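Local structure of SCARECROW-LIKE protein 7 (Oryza sativa Japonica Group, 5HYZ) at residues Lys346-Leu351 against Ala362-Pro367; Pro3-Leu8 against Arg42-Phe47; Arg141-Gly146 against Leu196-Glu201. The protein is probably a transcription factor of plant development and abiotic stress resistance that binds DNA in vitro, the chain here being its GRAS domain. One frame throughout, in Å; residues are numbered along the deposited sequence.

Contact 1: residues Lys346-Leu351 against Ala362-Pro367; sequences KYKYSL and AWEKRP
The indole of Trp-363 meets both Lys-348 and Tyr-349, in different ways. Over one face of the six-membered ring sits the lysine: CB of Lys-348 stands 3.7 Å from the ring centroid, almost on the ring normal, a CH-pi contact. The aromatic pair is T-shaped, with the indole directing its edge at the face of the Tyr-349 ring; the planes are 78° apart, and CE3 of Trp-363 lies 3.6 Å from CE1 of Tyr-349, off toward the tyrosine rim. CG of Trp-363 is anti to its backbone N (chi1 178°), set beside the carbonyl carbon, and from there the indole comes nearer to strand 349-354.

Backbone bonds of an antiparallel hairpin hold these groups in register. Ser-350 and Ala-362 form a hydrogen-bonded pair, N of Ser-350 to O of Ala-362 at 3.0 Å and N of Ala-362 to O of Ser-350 at 2.8 Å, while Tyr-349 and Trp-363 are the adjoining non-hydrogen-bonded pair. Beyond them, N of Glu-364 donates to O of Lys-348 (2.9 Å).

A water donates to O of Lys-348, accepts from N of Lys-365 and is hydrogen-bonded to OG of Ser-350.

This hairpin, strands 349-354 and 358-363, belongs to the predicted SAW region; a type I' turn, Trp-363 to Arg-366, leads on into strand 366-374. Helix 251-272 borders Tyr-349 and Trp-363 through Ser-268, and its Glu-267 accepts from NE1 of Trp-363; Leu-351 packs on helix 332-339.

Contact 2: residues Pro3-Leu8 against Arg42-Phe47; sequences PILQSL and RLAFYF
Ala-44 meets Ile-4 and Leu-8, two residues one helical turn apart, and its small side chain lets both reach the helix that carries it. Ile-4 approaches with its longer branch: CG1 lies anti to the backbone N (chi1 -171°), and the terminal CD1 comes to 3.6 Å from CB of Ala-44. Leu-8 uses a single methyl, CD2, which reaches past the alanine side chain to the backbone, 3.8 Å from CA of Ala-44. The same methyl touches CB of Phe-47 at 3.6 Å, and therefore sits between residues three apart on the opposing helix. The side chains of Leu-8 and Phe-47 cross at about a right angle, and the aromatic ring leads away from helix 3-16, leaving CB as its nearest point to Leu-8.

Next to this group, Leu-5 and Leu-43 meet through their branch ends. CD2 of Leu-5 is 3.8 Å from CD2 of Leu-43, with CD1 of Leu-5 only slightly farther from that methyl, and here too the side chains cross at about a right angle. The bond from CA to CB of Leu-5 does not itself aim at helix 39-57; it is the end of the side chain that closes the distance.

The two helical segments run nearly parallel, their directions 20° apart and their axes 9.9 Å from each other at closest. Phe-255 of helix 251-272 touches Leu-8 and stacks edge-to-face with Phe-47, while Leu-43 packs on Leu-259 of that helix; Val-29 of helix 23-32 also lies against Leu-8.

With no hydrogen bond between the segments, cohesion rests on dispersion and the burial of aliphatic surface. This is helix-bundle packing within the predicted leucine repeat I, and no charge takes part between the segments.

Contact 3: residues Arg141-Gly146 against Leu196-Glu201; sequences RIRITG and LVEPDE
Arg-141 and Arg-143 reach out from one strand to the carboxylates of Glu-198 and Glu-201, and the dense part of the contact lies where these four meet. NH2 of Arg-143 is the hub: it donates to OE1 of Glu-201 at 2.9 Å, using that oxygen's syn lone pair, and to the carbonyl O of Leu-196 at 2.8 Å. Both acceptors lie close to the guanidinium plane, and the carboxylate of Glu-201 is turned 24° from it, nearly coplanar. Arg-141 starts outward from the strand with CG anti to the backbone N (chi1 -176°) and grips a single oxygen end-on: NH2 donates to OE1 of Glu-198 at 2.8 Å and NH1 to the same atom at 3.0 Å. Its NH2 also forms a salt bridge with OE1 of Glu-201 (2.9 Å), although there the two planes are 54° apart. NE of Arg-143 stands over the centre of the Arg-141 guanidinium, 3.9 Å above its plane.

Glu-201 is held from its own segment as well, since N of Glu-198 donates to OE2 of Glu-201 from above the carboxylate plane. His-112, from the predicted VHIID motif, is hydrogen-bonded to that same oxygen.

Toward the surface the grip slackens. Asp-200 makes just a long salt bridge to Arg-141, OD1 to NH2 at 3.9 Å, and its other oxygen pairs with Lys-110. The exposed Leu-196 side chain makes only a marginal approach to Arg-143. A water takes up NE of Arg-141.

The salt-bridge network ties the loop preceding strand 202-208 to strand 141-148 of the Rossmann-like sheet. The carboxylates, with OE1 of Glu-201 within salt-bridge distance of both neighbouring arginines, would be expected to offset their mutual repulsion, and the arginines in turn to favour ionised glutamates.

Three contacts within one GRAS domain illustrate how chemistry follows location. Contact 2 is the buried one, joining two helices of the bundle through apolar side chains, mostly aliphatic. Contact 3 is at the surface and almost wholly ionic, reached by side chains from a strand to a loop. Contact 1 falls between, partly buried, combining hairpin hydrogen bonds with aromatic packing. Contacts 1 and 3 both reach the same mixed sheet but lie on opposite sides of the chain's centre, their own centres about 37 Å apart. Contacts 1 and 2 do not touch, yet both lean on helix 251-272, which links the bundle to the hairpin; their centres are about 21 Å apart.

Contact 1: residues Lys346-Leu351 against Ala362-Pro367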
loop_
_atom_site.group_PDB
_atom_site.type_symbol
_atom_site.label_atom_id
_atom_site.label_comp_id
_atom_site.label_asym_id
_atom_site.label_seq_id
_atom_site.Cartn_x
_atom_site.Cartn_y
_atom_site.Cartn_z
ATOM N N LYS A 346 -10.629 3.382 -13.092
ATOM C CA LYS A 346 -10.058 2.756 -14.286
ATOM C C LYS A 346 -9.540 1.340 -13.999
ATOM O O LYS A 346 -9.352 0.546 -14.929
ATOM C CB LYS A 346 -8.945 3.609 -14.892
ATOM C CG LYS A 346 -7.753 3.864 -13.995
ATOM C CD LYS A 346 -6.848 4.965 -14.605
ATOM C CE LYS A 346 -5.438 4.987 -14.012
ATOM N NZ LYS A 346 -5.408 5.607 -12.650
ATOM N N TYR A 347 -9.330 1.015 -12.728
ATOM C CA TYR A 347 -8.930 -0.362 -12.379
ATOM C C TYR A 347 -10.138 -1.275 -12.350
ATOM O O TYR A 347 -11.242 -0.833 -12.072
ATOM C CB TYR A 347 -8.205 -0.382 -11.039
ATOM C CG TYR A 347 -6.853 0.287 -11.080
ATOM C CD1 TYR A 347 -5.739 -0.414 -11.476
ATOM C CD2 TYR A 347 -6.693 1.623 -10.705
ATOM C CE1 TYR A 347 -4.477 0.197 -11.492
ATOM C CE2 TYR A 347 -5.446 2.243 -10.731
ATOM C CZ TYR A 347 -4.348 1.512 -11.114
ATOM O OH TYR A 347 -3.094 2.064 -11.131
ATOM N N LYS A 348 -9.952 -2.552 -12.662
ATOM C CA LYS A 348 -11.076 -3.452 -12.811
ATOM C C LYS A 348 -10.930 -4.645 -11.864
ATOM O O LYS A 348 -11.319 -5.740 -12.200
ATOM C CB LYS A 348 -11.179 -3.981 -14.254
ATOM C CG LYS A 348 -11.134 -2.848 -15.320
ATOM C CD LYS A 348 -12.220 -1.858 -15.048
ATOM C CE LYS A 348 -12.204 -0.704 -16.074
ATOM N NZ LYS A 348 -12.905 0.558 -15.605
ATOM N N TYR A 349 -10.366 -4.408 -10.675
ATOM C CA TYR A 349 -10.253 -5.495 -9.694
ATOM C C TYR A 349 -11.525 -5.764 -8.956
ATOM O O TYR A 349 -12.281 -4.831 -8.622
ATOM C CB TYR A 349 -9.152 -5.167 -8.678
ATOM C CG TYR A 349 -7.783 -5.129 -9.294
ATOM C CD1 TYR A 349 -7.169 -6.299 -9.825
ATOM C CD2 TYR A 349 -7.076 -3.941 -9.335
ATOM C CE1 TYR A 349 -5.890 -6.250 -10.358
ATOM C CE2 TYR A 349 -5.807 -3.897 -9.875
ATOM C CZ TYR A 349 -5.232 -5.064 -10.417
ATOM O OH TYR A 349 -3.959 -4.977 -10.950
ATOM N N SER A 350 -11.797 -7.031 -8.696
ATOM C CA SER A 350 -12.908 -7.401 -7.808
ATOM C C SER A 350 -12.605 -8.719 -7.171
ATOM O O SER A 350 -11.622 -9.349 -7.543
ATOM C CB SER A 350 -14.263 -7.523 -8.572
ATOM O OG SER A 350 -14.275 -8.660 -9.411
ATOM N N LEU A 351 -13.432 -9.132 -6.227
ATOM C CA LEU A 351 -13.251 -10.446 -5.585
ATOM C C LEU A 351 -14.291 -11.399 -6.064
ATOM O O LEU A 351 -15.464 -11.046 -6.176
ATOM C CB LEU A 351 -13.336 -10.325 -4.049
ATOM C CG LEU A 351 -12.258 -9.634 -3.228
ATOM C CD1 LEU A 351 -10.838 -10.075 -3.646
ATOM C CD2 LEU A 351 -12.332 -8.137 -3.233
ATOM N N ALA A 362 -9.834 -10.974 -9.027
ATOM C CA ALA A 362 -10.176 -10.987 -10.442
ATOM C C ALA A 362 -9.944 -9.669 -11.157
ATOM O O ALA A 362 -9.959 -8.606 -10.538
ATOM C CB ALA A 362 -11.673 -11.401 -10.572
ATOM N N TRP A 363 -9.725 -9.751 -12.473
ATOM C CA TRP A 363 -9.647 -8.567 -13.331
ATOM C C TRP A 363 -10.792 -8.654 -14.342
ATOM O O TRP A 363 -10.901 -9.670 -15.029
ATOM C CB TRP A 363 -8.295 -8.489 -14.070
ATOM C CG TRP A 363 -8.246 -7.296 -14.985
ATOM C CD1 TRP A 363 -8.558 -7.293 -16.328
ATOM C CD2 TRP A 363 -7.875 -5.932 -14.653
ATOM N NE1 TRP A 363 -8.398 -6.027 -16.841
ATOM C CE2 TRP A 363 -7.969 -5.174 -15.850
ATOM C CE3 TRP A 363 -7.435 -5.289 -13.483
ATOM C CZ2 TRP A 363 -7.677 -3.812 -15.893
ATOM C CZ3 TRP A 363 -7.146 -3.955 -13.528
ATOM C CH2 TRP A 363 -7.267 -3.220 -14.728
ATOM N N GLU A 364 -11.659 -7.627 -14.375
ATOM C CA GLU A 364 -12.857 -7.689 -15.258
ATOM C C GLU A 364 -13.610 -9.011 -15.085
ATOM O O GLU A 364 -13.966 -9.682 -16.055
ATOM C CB GLU A 364 -12.447 -7.486 -16.730
ATOM C CG GLU A 364 -13.470 -6.672 -17.524
ATOM C CD GLU A 364 -12.803 -5.943 -18.678
ATOM O OE1 GLU A 364 -12.702 -4.693 -18.616
ATOM O OE2 GLU A 364 -12.345 -6.629 -19.625
ATOM N N LYS A 365 -13.795 -9.376 -13.824
ATOM C CA LYS A 365 -14.511 -10.561 -13.370
ATOM C C LYS A 365 -13.884 -11.907 -13.712
ATOM O O LYS A 365 -14.484 -12.935 -13.422
ATOM C CB LYS A 365 -15.952 -10.502 -13.887
ATOM C CG LYS A 365 -16.593 -9.182 -13.424
ATOM C CD LYS A 365 -18.124 -9.292 -13.253
ATOM C CE LYS A 365 -18.736 -7.891 -13.020
ATOM N NZ LYS A 365 -18.040 -7.149 -11.898
ATOM N N ARG A 366 -12.663 -11.898 -14.204
ATOM C CA ARG A 366 -11.913 -13.116 -14.478
ATOM C C ARG A 366 -10.922 -13.365 -13.320
ATOM O O ARG A 366 -10.022 -12.577 -13.141
ATOM C CB ARG A 366 -11.179 -12.958 -15.824
ATOM C CG ARG A 366 -9.824 -13.704 -16.129
ATOM C CD ARG A 366 -9.772 -15.130 -15.672
ATOM N NE ARG A 366 -8.788 -15.996 -16.330
ATOM C CZ ARG A 366 -8.474 -17.181 -15.809
ATOM N NH1 ARG A 366 -9.046 -17.535 -14.648
ATOM N NH2 ARG A 366 -7.620 -18.012 -16.404
ATOM N N PRO A 367 -11.104 -14.450 -12.591
ATOM C CA PRO A 367 -10.257 -14.789 -11.432
ATOM C C PRO A 367 -8.812 -14.924 -11.882
ATOM O O PRO A 367 -8.593 -15.611 -12.886
ATOM C CB PRO A 367 -10.819 -16.148 -10.964
ATOM C CG PRO A 367 -12.183 -16.226 -11.528
ATOM C CD PRO A 367 -12.237 -15.383 -12.751
HETATM O O HOH W 1 -13.344 -7.657 -11.647
#

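Contact 2: residues Pro3-Leu8 against Arg42-Phe47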
loop_
_atom_site.group_PDB
_atom_site.type_symbol
_atom_site.label_atom_id
_atom_site.label_comp_id
_atom_site.label_asym_id
_atom_site.label_seq_id
_atom_site.Cartn_x
_atom_site.Cartn_y
_atom_site.Cartn_z
ATOM N N PRO A 3 -9.381 -8.415 -32.799
ATOM C CA PRO A 3 -9.105 -9.250 -33.970
ATOM C C PRO A 3 -7.715 -9.871 -33.920
ATOM O O PRO A 3 -7.563 -10.997 -34.399
ATOM C CB PRO A 3 -9.212 -8.270 -35.148
ATOM C CG PRO A 3 -9.669 -6.983 -34.608
ATOM C CD PRO A 3 -10.028 -7.143 -33.163
ATOM N N ILE A 4 -6.718 -9.163 -33.382
ATOM C CA ILE A 4 -5.368 -9.732 -33.405
ATOM C C ILE A 4 -5.358 -11.024 -32.565
ATOM O O ILE A 4 -4.745 -12.006 -32.944
ATOM C CB ILE A 4 -4.288 -8.721 -32.935
ATOM C CG1 ILE A 4 -2.891 -9.289 -33.199
ATOM C CG2 ILE A 4 -4.477 -8.285 -31.502
ATOM C CD1 ILE A 4 -1.775 -8.308 -33.007
ATOM N N LEU A 5 -6.130 -11.041 -31.479
ATOM C CA LEU A 5 -6.180 -12.219 -30.614
ATOM C C LEU A 5 -7.018 -13.334 -31.223
ATOM O O LEU A 5 -6.687 -14.499 -31.119
ATOM C CB LEU A 5 -6.720 -11.817 -29.240
ATOM C CG LEU A 5 -5.847 -10.767 -28.536
ATOM C CD1 LEU A 5 -6.402 -10.458 -27.141
ATOM C CD2 LEU A 5 -4.369 -11.196 -28.461
ATOM N N GLN A 6 -8.117 -12.985 -31.880
ATOM C CA GLN A 6 -8.876 -14.040 -32.567
ATOM C C GLN A 6 -8.030 -14.666 -33.684
ATOM O O GLN A 6 -8.057 -15.876 -33.911
ATOM C CB GLN A 6 -10.206 -13.484 -33.139
ATOM C CG GLN A 6 -11.317 -13.260 -32.077
ATOM C CD GLN A 6 -11.585 -14.492 -31.193
ATOM O OE1 GLN A 6 -11.921 -15.581 -31.680
ATOM N NE2 GLN A 6 -11.416 -14.322 -29.877
ATOM N N SER A 7 -7.268 -13.842 -34.382
ATOM C CA SER A 7 -6.367 -14.396 -35.412
ATOM C C SER A 7 -5.323 -15.300 -34.800
ATOM O O SER A 7 -5.035 -16.355 -35.328
ATOM C CB SER A 7 -5.698 -13.276 -36.203
ATOM O OG SER A 7 -6.704 -12.426 -36.736
ATOM N N LEU A 8 -4.750 -14.886 -33.665
ATOM C CA LEU A 8 -3.832 -15.764 -32.944
ATOM C C LEU A 8 -4.431 -17.119 -32.564
ATOM O O LEU A 8 -3.827 -18.174 -32.744
ATOM C CB LEU A 8 -3.373 -15.032 -31.698
ATOM C CG LEU A 8 -2.133 -15.532 -31.006
ATOM C CD1 LEU A 8 -0.993 -15.813 -31.951
ATOM C CD2 LEU A 8 -1.758 -14.438 -30.040
ATOM N N ARG A 42 0.936 -6.355 -27.305
ATOM C CA ARG A 42 2.052 -6.926 -26.572
ATOM C C ARG A 42 1.840 -8.417 -26.318
ATOM O O ARG A 42 2.743 -9.248 -26.467
ATOM C CB ARG A 42 2.246 -6.153 -25.258
ATOM C CG ARG A 42 2.619 -4.715 -25.580
ATOM C CD ARG A 42 2.280 -3.642 -24.602
ATOM N NE ARG A 42 3.354 -3.407 -23.690
ATOM C CZ ARG A 42 3.987 -2.257 -23.459
ATOM N NH1 ARG A 42 3.730 -1.121 -24.090
ATOM N NH2 ARG A 42 4.959 -2.296 -22.577
ATOM N N LEU A 43 0.613 -8.738 -25.914
ATOM C CA LEU A 43 0.233 -10.123 -25.668
ATOM C C LEU A 43 0.464 -10.997 -26.920
ATOM O O LEU A 43 1.081 -12.061 -26.865
ATOM C CB LEU A 43 -1.242 -10.163 -25.201
ATOM C CG LEU A 43 -1.779 -11.549 -24.844
ATOM C CD1 LEU A 43 -1.272 -11.962 -23.479
ATOM C CD2 LEU A 43 -3.283 -11.521 -24.833
ATOM N N ALA A 44 -0.038 -10.539 -28.053
ATOM C CA ALA A 44 0.186 -11.268 -29.299
ATOM C C ALA A 44 1.669 -11.377 -29.636
ATOM O O ALA A 44 2.113 -12.391 -30.162
ATOM C CB ALA A 44 -0.562 -10.586 -30.450
ATOM N N PHE A 45 2.440 -10.344 -29.319
ATOM C CA PHE A 45 3.878 -10.450 -29.549
ATOM C C PHE A 45 4.500 -11.661 -28.850
ATOM O O PHE A 45 5.199 -12.480 -29.485
ATOM C CB PHE A 45 4.572 -9.140 -29.117
ATOM C CG PHE A 45 6.080 -9.196 -29.207
ATOM C CD1 PHE A 45 6.726 -8.808 -30.375
ATOM C CD2 PHE A 45 6.838 -9.639 -28.144
ATOM C CE1 PHE A 45 8.117 -8.872 -30.478
ATOM C CE2 PHE A 45 8.250 -9.710 -28.222
ATOM C CZ PHE A 45 8.889 -9.316 -29.409
ATOM N N TYR A 46 4.239 -11.805 -27.539
ATOM C CA TYR A 46 4.892 -12.904 -26.832
ATOM C C TYR A 46 4.295 -14.254 -27.213
ATOM O O TYR A 46 5.012 -15.255 -27.309
ATOM C CB TYR A 46 4.806 -12.685 -25.320
ATOM C CG TYR A 46 5.592 -11.444 -24.961
ATOM C CD1 TYR A 46 6.995 -11.473 -24.962
ATOM C CD2 TYR A 46 4.951 -10.246 -24.657
ATOM C CE1 TYR A 46 7.734 -10.339 -24.653
ATOM C CE2 TYR A 46 5.685 -9.116 -24.358
ATOM C CZ TYR A 46 7.072 -9.173 -24.378
ATOM O OH TYR A 46 7.780 -8.032 -24.086
ATOM N N PHE A 47 2.976 -14.293 -27.430
ATOM C CA PHE A 47 2.378 -15.575 -27.856
ATOM C C PHE A 47 2.781 -16.008 -29.259
ATOM O O PHE A 47 2.977 -17.174 -29.508
ATOM C CB PHE A 47 0.854 -15.496 -27.755
ATOM C CG PHE A 47 0.346 -15.907 -26.412
ATOM C CD1 PHE A 47 0.425 -15.032 -25.323
ATOM C CD2 PHE A 47 -0.191 -17.163 -26.224
ATOM C CE1 PHE A 47 -0.063 -15.418 -24.061
ATOM C CE2 PHE A 47 -0.630 -17.576 -24.958
ATOM C CZ PHE A 47 -0.576 -16.682 -23.877
#

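Contact 3: residues Arg141-Gly146 against Leu196-Glu201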
loop_
_atom_site.group_PDB
_atom_site.type_symbol
_atom_site.label_atom_id
_atom_site.label_comp_id
_atom_site.label_asym_id
_atom_site.label_seq_id
_atom_site.Cartn_x
_atom_site.Cartn_y
_atom_site.Cartn_z
ATOM N N ARG A 141 5.833 -17.178 21.723
ATOM C CA ARG A 141 6.950 -17.452 20.831
ATOM C C ARG A 141 6.427 -17.651 19.408
ATOM O O ARG A 141 5.409 -18.337 19.203
ATOM C CB ARG A 141 7.697 -18.748 21.260
ATOM C CG ARG A 141 8.966 -19.026 20.382
ATOM C CD ARG A 141 9.630 -20.386 20.745
ATOM N NE ARG A 141 8.756 -21.531 20.499
ATOM C CZ ARG A 141 9.136 -22.802 20.601
ATOM N NH1 ARG A 141 10.381 -23.057 20.992
ATOM N NH2 ARG A 141 8.277 -23.799 20.342
ATOM N N ILE A 142 7.146 -17.072 18.452
ATOM C CA ILE A 142 6.871 -17.306 17.040
ATOM C C ILE A 142 8.172 -17.758 16.363
ATOM O O ILE A 142 9.210 -17.051 16.460
ATOM C CB ILE A 142 6.310 -16.020 16.373
ATOM C CG1 ILE A 142 4.966 -15.710 17.047
ATOM C CG2 ILE A 142 6.158 -16.245 14.870
ATOM C CD1 ILE A 142 4.625 -14.219 17.081
ATOM N N ARG A 143 8.118 -18.926 15.695
ATOM C CA ARG A 143 9.247 -19.393 14.905
ATOM C C ARG A 143 8.859 -19.452 13.444
ATOM O O ARG A 143 7.705 -19.753 13.125
ATOM C CB ARG A 143 9.658 -20.807 15.371
ATOM C CG ARG A 143 10.214 -20.780 16.762
ATOM C CD ARG A 143 11.084 -22.053 16.949
ATOM N NE ARG A 143 10.287 -23.260 16.923
ATOM C CZ ARG A 143 10.662 -24.436 16.406
ATOM N NH1 ARG A 143 11.819 -24.608 15.783
ATOM N NH2 ARG A 143 9.840 -25.458 16.495
ATOM N N ILE A 144 9.770 -19.106 12.558
ATOM C CA ILE A 144 9.542 -19.236 11.125
ATOM C C ILE A 144 10.657 -20.081 10.503
ATOM O O ILE A 144 11.844 -19.874 10.775
ATOM C CB ILE A 144 9.483 -17.837 10.442
ATOM C CG1 ILE A 144 8.372 -17.025 11.117
ATOM C CG2 ILE A 144 9.207 -18.003 8.932
ATOM C CD1 ILE A 144 8.006 -15.772 10.334
ATOM N N THR A 145 10.258 -21.085 9.731
ATOM C CA THR A 145 11.219 -21.874 8.953
ATOM C C THR A 145 10.988 -21.573 7.486
ATOM O O THR A 145 9.879 -21.781 6.988
ATOM C CB THR A 145 11.031 -23.398 9.238
ATOM O OG1 THR A 145 11.281 -23.640 10.630
ATOM C CG2 THR A 145 12.022 -24.176 8.353
ATOM N N GLY A 146 11.985 -21.039 6.795
ATOM C CA GLY A 146 11.737 -20.612 5.434
ATOM C C GLY A 146 12.509 -21.381 4.377
ATOM O O GLY A 146 13.729 -21.523 4.482
ATOM N N LEU A 196 12.080 -29.462 12.599
ATOM C CA LEU A 196 12.276 -29.262 14.042
ATOM C C LEU A 196 10.981 -28.778 14.736
ATOM O O LEU A 196 10.988 -27.850 15.552
ATOM C CB LEU A 196 13.435 -28.276 14.289
ATOM C CG LEU A 196 14.742 -28.776 13.672
ATOM C CD1 LEU A 196 15.768 -27.623 13.697
ATOM C CD2 LEU A 196 15.272 -29.915 14.561
ATOM N N VAL A 197 9.868 -29.425 14.402
ATOM C CA VAL A 197 8.575 -29.075 15.007
ATOM C C VAL A 197 8.536 -29.613 16.420
ATOM O O VAL A 197 9.200 -30.591 16.748
ATOM C CB VAL A 197 7.376 -29.616 14.179
ATOM C CG1 VAL A 197 7.359 -28.961 12.786
ATOM C CG2 VAL A 197 7.390 -31.149 14.126
ATOM N N GLU A 198 7.841 -28.902 17.291
ATOM C CA GLU A 198 7.747 -29.261 18.715
ATOM C C GLU A 198 6.303 -29.491 19.097
ATOM O O GLU A 198 5.373 -28.864 18.537
ATOM C CB GLU A 198 8.340 -28.164 19.581
ATOM C CG GLU A 198 9.782 -27.956 19.211
ATOM C CD GLU A 198 10.528 -27.043 20.130
ATOM O OE1 GLU A 198 9.951 -26.030 20.616
ATOM O OE2 GLU A 198 11.718 -27.350 20.361
ATOM N N PRO A 199 6.089 -30.383 20.062
ATOM C CA PRO A 199 4.714 -30.781 20.369
ATOM C C PRO A 199 3.873 -29.635 20.973
ATOM O O PRO A 199 2.648 -29.662 20.848
ATOM C CB PRO A 199 4.906 -31.947 21.363
ATOM C CG PRO A 199 6.207 -31.662 22.028
ATOM C CD PRO A 199 7.076 -31.023 20.954
ATOM N N ASP A 200 4.500 -28.616 21.558
ATOM C CA ASP A 200 3.691 -27.576 22.199
ATOM C C ASP A 200 3.405 -26.341 21.322
ATOM O O ASP A 200 3.040 -25.291 21.846
ATOM C CB ASP A 200 4.376 -27.131 23.509
ATOM C CG ASP A 200 5.791 -26.544 23.282
ATOM O OD1 ASP A 200 6.359 -26.649 22.162
ATOM O OD2 ASP A 200 6.346 -25.948 24.231
ATOM N N GLU A 201 3.564 -26.440 20.002
ATOM C CA GLU A 201 3.391 -25.243 19.186
ATOM C C GLU A 201 2.392 -25.584 18.099
ATOM O O GLU A 201 2.240 -26.747 17.730
ATOM C CB GLU A 201 4.746 -24.788 18.591
ATOM C CG GLU A 201 5.214 -25.723 17.573
ATOM C CD GLU A 201 6.682 -25.506 17.145
ATOM O OE1 GLU A 201 7.292 -24.559 17.672
ATOM O OE2 GLU A 201 7.100 -26.283 16.233
HETATM O O HOH W 2 6.904 -21.347 18.527
#